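Local coordinates for alginate lyase, family PL7 (Zobellia galactanivorans, PDB 4BE3), which probably cleaves the polysaccharide alginate by lyase chemistry, as an exolytic member of polysaccharide lyase family PL7, at residues 216-227 against 241-250. Residues are numbered along the deposited sequence; the frame is centred on the assembly and turned at random.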
loop_
_atom_site.group_PDB
_atom_site.type_symbol
_atom_site.label_atom_id
_atom_site.label_comp_id
_atom_site.label_asym_id
_atom_site.label_seq_id
_atom_site.Cartn_x
_atom_site.Cartn_y
_atom_site.Cartn_z
ATOM N N LEU A 216 8.842 -6.176 -12.914
ATOM C CA LEU A 216 9.722 -5.247 -12.178
ATOM C C LEU A 216 10.582 -5.904 -11.065
ATOM O O LEU A 216 11.379 -5.196 -10.425
ATOM C CB LEU A 216 8.852 -4.226 -11.491
ATOM C CG LEU A 216 7.873 -3.417 -12.409
ATOM C CD1 LEU A 216 7.137 -2.340 -11.562
ATOM C CD2 LEU A 216 8.845 -2.686 -13.492
ATOM N N LEU A 217 10.476 -7.263 -10.994
ATOM C CA LEU A 217 11.213 -8.020 -9.981
ATOM C C LEU A 217 12.402 -8.770 -10.525
ATOM O O LEU A 217 13.181 -9.283 -9.718
ATOM C CB LEU A 217 10.282 -9.089 -9.334
ATOM C CG LEU A 217 8.926 -8.592 -8.754
ATOM C CD1 LEU A 217 8.169 -9.766 -8.041
ATOM C CD2 LEU A 217 9.119 -7.447 -7.766
ATOM N N LYS A 218 12.492 -8.919 -11.863
ATOM C CA LYS A 218 13.598 -9.761 -12.436
ATOM C C LYS A 218 14.067 -8.938 -13.662
ATOM O O LYS A 218 13.313 -8.695 -14.613
ATOM C CB LYS A 218 13.112 -11.144 -12.891
ATOM C CG LYS A 218 12.882 -12.076 -11.708
ATOM C CD LYS A 218 11.927 -13.197 -12.095
ATOM C CE LYS A 218 12.208 -14.352 -11.139
ATOM N NZ LYS A 218 11.930 -15.683 -11.736
ATOM N N SER A 219 15.312 -8.541 -13.626
ATOM C CA SER A 219 15.808 -7.679 -14.712
ATOM C C SER A 219 16.083 -8.500 -16.006
ATOM O O SER A 219 16.596 -9.605 -15.926
ATOM C CB SER A 219 17.146 -7.126 -14.238
ATOM O OG SER A 219 17.722 -6.392 -15.305
ATOM N N ASN A 220 15.867 -7.891 -17.164
ATOM C CA ASN A 220 16.273 -8.389 -18.459
ATOM C C ASN A 220 17.644 -7.852 -18.841
ATOM O O ASN A 220 18.126 -8.139 -19.983
ATOM C CB ASN A 220 15.313 -7.798 -19.577
ATOM C CG ASN A 220 13.885 -8.414 -19.592
ATOM O OD1 ASN A 220 13.707 -9.610 -19.246
ATOM N ND2 ASN A 220 12.828 -7.582 -20.001
ATOM N N PHE A 221 18.253 -7.028 -17.975
ATOM C CA PHE A 221 19.406 -6.219 -18.407
ATOM C C PHE A 221 20.621 -6.407 -17.497
ATOM O O PHE A 221 21.216 -5.405 -17.097
ATOM C CB PHE A 221 18.994 -4.689 -18.505
ATOM C CG PHE A 221 17.847 -4.458 -19.442
ATOM C CD1 PHE A 221 17.894 -4.920 -20.795
ATOM C CD2 PHE A 221 16.710 -3.812 -19.015
ATOM C CE1 PHE A 221 16.837 -4.688 -21.679
ATOM C CE2 PHE A 221 15.634 -3.535 -19.910
ATOM C CZ PHE A 221 15.679 -3.987 -21.218
ATOM N N THR A 222 20.977 -7.654 -17.184
ATOM C CA THR A 222 21.938 -7.870 -16.058
ATOM C C THR A 222 23.377 -7.940 -16.599
ATOM O O THR A 222 24.306 -7.975 -15.805
ATOM C CB THR A 222 21.601 -9.127 -15.264
ATOM O OG1 THR A 222 21.686 -10.233 -16.172
ATOM C CG2 THR A 222 20.105 -9.102 -14.823
ATOM N N LYS A 223 23.560 -7.942 -17.937
ATOM C CA LYS A 223 24.943 -7.803 -18.487
ATOM C C LYS A 223 25.059 -7.014 -19.739
ATOM O O LYS A 223 24.025 -6.722 -20.417
ATOM C CB LYS A 223 25.596 -9.151 -18.681
ATOM C CG LYS A 223 24.691 -10.276 -19.066
ATOM C CD LYS A 223 24.896 -11.367 -17.976
ATOM C CE LYS A 223 24.797 -12.784 -18.548
ATOM N NZ LYS A 223 24.029 -12.610 -19.835
ATOM N N LYS A 224 26.306 -6.680 -20.100
ATOM C CA LYS A 224 26.512 -5.754 -21.235
ATOM C C LYS A 224 25.871 -6.249 -22.518
ATOM O O LYS A 224 25.293 -5.443 -23.267
ATOM C CB LYS A 224 27.978 -5.454 -21.459
ATOM C CG LYS A 224 28.564 -4.677 -20.301
ATOM C CD LYS A 224 28.528 -3.177 -20.562
ATOM C CE LYS A 224 28.935 -2.444 -19.287
ATOM N NZ LYS A 224 30.174 -3.079 -18.759
ATOM N N SER A 225 25.876 -7.567 -22.733
ATOM C CA SER A 225 25.334 -8.153 -23.960
ATOM C C SER A 225 23.793 -8.141 -24.034
ATOM O O SER A 225 23.177 -8.492 -25.060
ATOM C CB SER A 225 25.873 -9.549 -24.167
ATOM O OG SER A 225 25.683 -10.263 -22.990
ATOM N N ASP A 226 23.174 -7.767 -22.917
ATOM C CA ASP A 226 21.742 -7.497 -22.872
ATOM C C ASP A 226 21.316 -6.035 -23.084
ATOM O O ASP A 226 20.127 -5.779 -23.233
ATOM C CB ASP A 226 21.167 -7.894 -21.494
ATOM C CG ASP A 226 21.222 -9.395 -21.220
ATOM O OD1 ASP A 226 20.877 -10.192 -22.102
ATOM O OD2 ASP A 226 21.615 -9.758 -20.086
ATOM N N ILE A 227 22.231 -5.080 -23.150
ATOM C CA ILE A 227 21.774 -3.705 -23.390
ATOM C C ILE A 227 21.161 -3.598 -24.773
ATOM O O ILE A 227 21.814 -3.957 -25.771
ATOM C CB ILE A 227 22.965 -2.752 -23.218
ATOM C CG1 ILE A 227 23.598 -2.916 -21.839
ATOM C CG2 ILE A 227 22.619 -1.290 -23.657
ATOM C CD1 ILE A 227 24.756 -1.970 -21.573
ATOM N N ASP A 241 26.405 2.793 -20.298
ATOM C CA ASP A 241 26.533 1.399 -20.540
ATOM C C ASP A 241 26.313 0.664 -19.186
ATOM O O ASP A 241 26.911 -0.383 -18.960
ATOM C CB ASP A 241 27.942 1.151 -21.031
ATOM C CG ASP A 241 28.990 1.358 -19.963
ATOM O OD1 ASP A 241 28.889 2.262 -19.076
ATOM O OD2 ASP A 241 29.941 0.576 -20.038
ATOM N N GLY A 242 25.433 1.222 -18.294
ATOM C CA GLY A 242 25.186 0.467 -17.053
ATOM C C GLY A 242 24.466 -0.838 -17.262
ATOM O O GLY A 242 23.782 -1.038 -18.291
ATOM N N ILE A 243 24.559 -1.681 -16.266
ATOM C CA ILE A 243 23.788 -2.892 -16.177
ATOM C C ILE A 243 22.835 -2.739 -14.971
ATOM O O ILE A 243 23.069 -1.914 -14.040
ATOM C CB ILE A 243 24.677 -4.150 -16.129
ATOM C CG1 ILE A 243 25.633 -4.095 -14.913
ATOM C CG2 ILE A 243 25.380 -4.302 -17.520
ATOM C CD1 ILE A 243 26.112 -5.437 -14.468
ATOM N N GLU A 244 21.806 -3.571 -14.967
ATOM C CA GLU A 244 20.770 -3.443 -13.923
ATOM C C GLU A 244 20.933 -4.525 -12.878
ATOM O O GLU A 244 21.359 -5.674 -13.167
ATOM C CB GLU A 244 19.373 -3.567 -14.598
ATOM C CG GLU A 244 18.238 -3.437 -13.552
ATOM C CD GLU A 244 16.887 -3.259 -14.252
ATOM O OE1 GLU A 244 16.668 -4.007 -15.224
ATOM O OE2 GLU A 244 16.041 -2.454 -13.758
ATOM N N ARG A 245 20.637 -4.194 -11.639
ATOM C CA ARG A 245 20.658 -5.275 -10.596
ATOM C C ARG A 245 19.701 -6.387 -10.957
ATOM O O ARG A 245 18.632 -6.147 -11.557
ATOM C CB ARG A 245 20.110 -4.822 -9.348
ATOM C CG ARG A 245 20.511 -3.525 -8.947
ATOM C CD ARG A 245 19.152 -3.125 -8.511
ATOM N NE ARG A 245 19.233 -2.569 -7.233
ATOM C CZ ARG A 245 19.893 -1.494 -6.763
ATOM N NH1 ARG A 245 20.599 -0.637 -7.393
ATOM N NH2 ARG A 245 19.759 -1.285 -5.495
ATOM N N GLU A 246 20.022 -7.577 -10.450
ATOM C CA GLU A 246 19.385 -8.782 -10.917
ATOM C C GLU A 246 17.892 -8.725 -10.581
ATOM O O GLU A 246 17.049 -9.248 -11.318
ATOM C CB GLU A 246 20.062 -10.014 -10.206
ATOM C CG GLU A 246 19.250 -11.296 -10.447
ATOM C CD GLU A 246 19.928 -12.509 -9.770
ATOM O OE1 GLU A 246 20.941 -12.325 -9.071
ATOM O OE2 GLU A 246 19.442 -13.632 -9.957
ATOM N N ASN A 247 17.583 -8.100 -9.462
ATOM C CA ASN A 247 16.161 -8.109 -9.017
ATOM C C ASN A 247 15.454 -6.813 -9.285
ATOM O O ASN A 247 14.354 -6.521 -8.704
ATOM C CB ASN A 247 16.033 -8.437 -7.548
ATOM C CG ASN A 247 16.561 -9.868 -7.239
ATOM O OD1 ASN A 247 17.286 -10.021 -6.277
ATOM N ND2 ASN A 247 16.244 -10.887 -8.094
ATOM N N ALA A 248 16.054 -6.034 -10.214
ATOM C CA ALA A 248 15.418 -4.791 -10.672
ATOM C C ALA A 248 14.860 -3.963 -9.496
ATOM O O ALA A 248 15.620 -3.434 -8.666
ATOM C CB ALA A 248 14.313 -5.072 -11.738
ATOM N N TYR A 249 13.535 -3.694 -9.477
ATOM C CA TYR A 249 13.040 -2.767 -8.465
ATOM C C TYR A 249 12.381 -3.631 -7.297
ATOM O O TYR A 249 11.568 -3.072 -6.576
ATOM C CB TYR A 249 11.920 -1.928 -9.085
ATOM C CG TYR A 249 12.545 -0.824 -9.983
ATOM C CD1 TYR A 249 13.026 0.352 -9.368
ATOM C CD2 TYR A 249 12.763 -1.014 -11.345
ATOM C CE1 TYR A 249 13.572 1.380 -10.101
ATOM C CE2 TYR A 249 13.305 0.048 -12.113
ATOM C CZ TYR A 249 13.686 1.179 -11.498
ATOM O OH TYR A 249 14.260 2.242 -12.163
ATOM N N ALA A 250 12.588 -4.974 -7.318
ATOM C CA ALA A 250 12.012 -5.811 -6.135
ATOM C C ALA A 250 12.268 -5.114 -4.787
ATOM O O ALA A 250 13.413 -4.665 -4.524
ATOM C CB ALA A 250 12.638 -7.169 -6.158
HETATM O O HOH W 1 14.580 -5.190 -16.715
#
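The loops 216-227 and 241-250 run antiparallel, tied by three backbone hydrogen bonds: Y249 N to L216 O (2.8 Å), S219 N to E246 O, nearly straight at 176°, and E244 N to F221 O (2.9 Å). Two overlapping beta turns, type I over R245-A248 and type II' over N247-A250, fold the end of 241-250 back beside 216-219; A248 takes the positive-phi position, where glycine is commoner, its small CB 3.2 Å from L216 O. S219 gives its hydroxyl to E244 OE1 (2.6 Å), on the anti side of the carboxylate and 30° out of its plane. The same OG accepts from F221 N (2.8 Å), closing an ST turn, so a small hydroxyl residue suits the place. E244 carries CG trans to the main-chain nitrogen (chi1 -180°), which brings its extended chain to that hydroxyl; OE1 also accepts from a water that itself accepts from N220 N, while OE2 binds Y140 OH and N143 N. An alanine here is likely to leave S219 OG, Y140 OH and N143 N without this acceptor. Beta-branched I243 covers consecutive peptides, CG2 3.5 Å from K223 C and CD1 3.4 Å from T222 O. With F221 edge-to-face on W152, these loops flanking helix 229-234 pack against strand 133-141 and the loop after it.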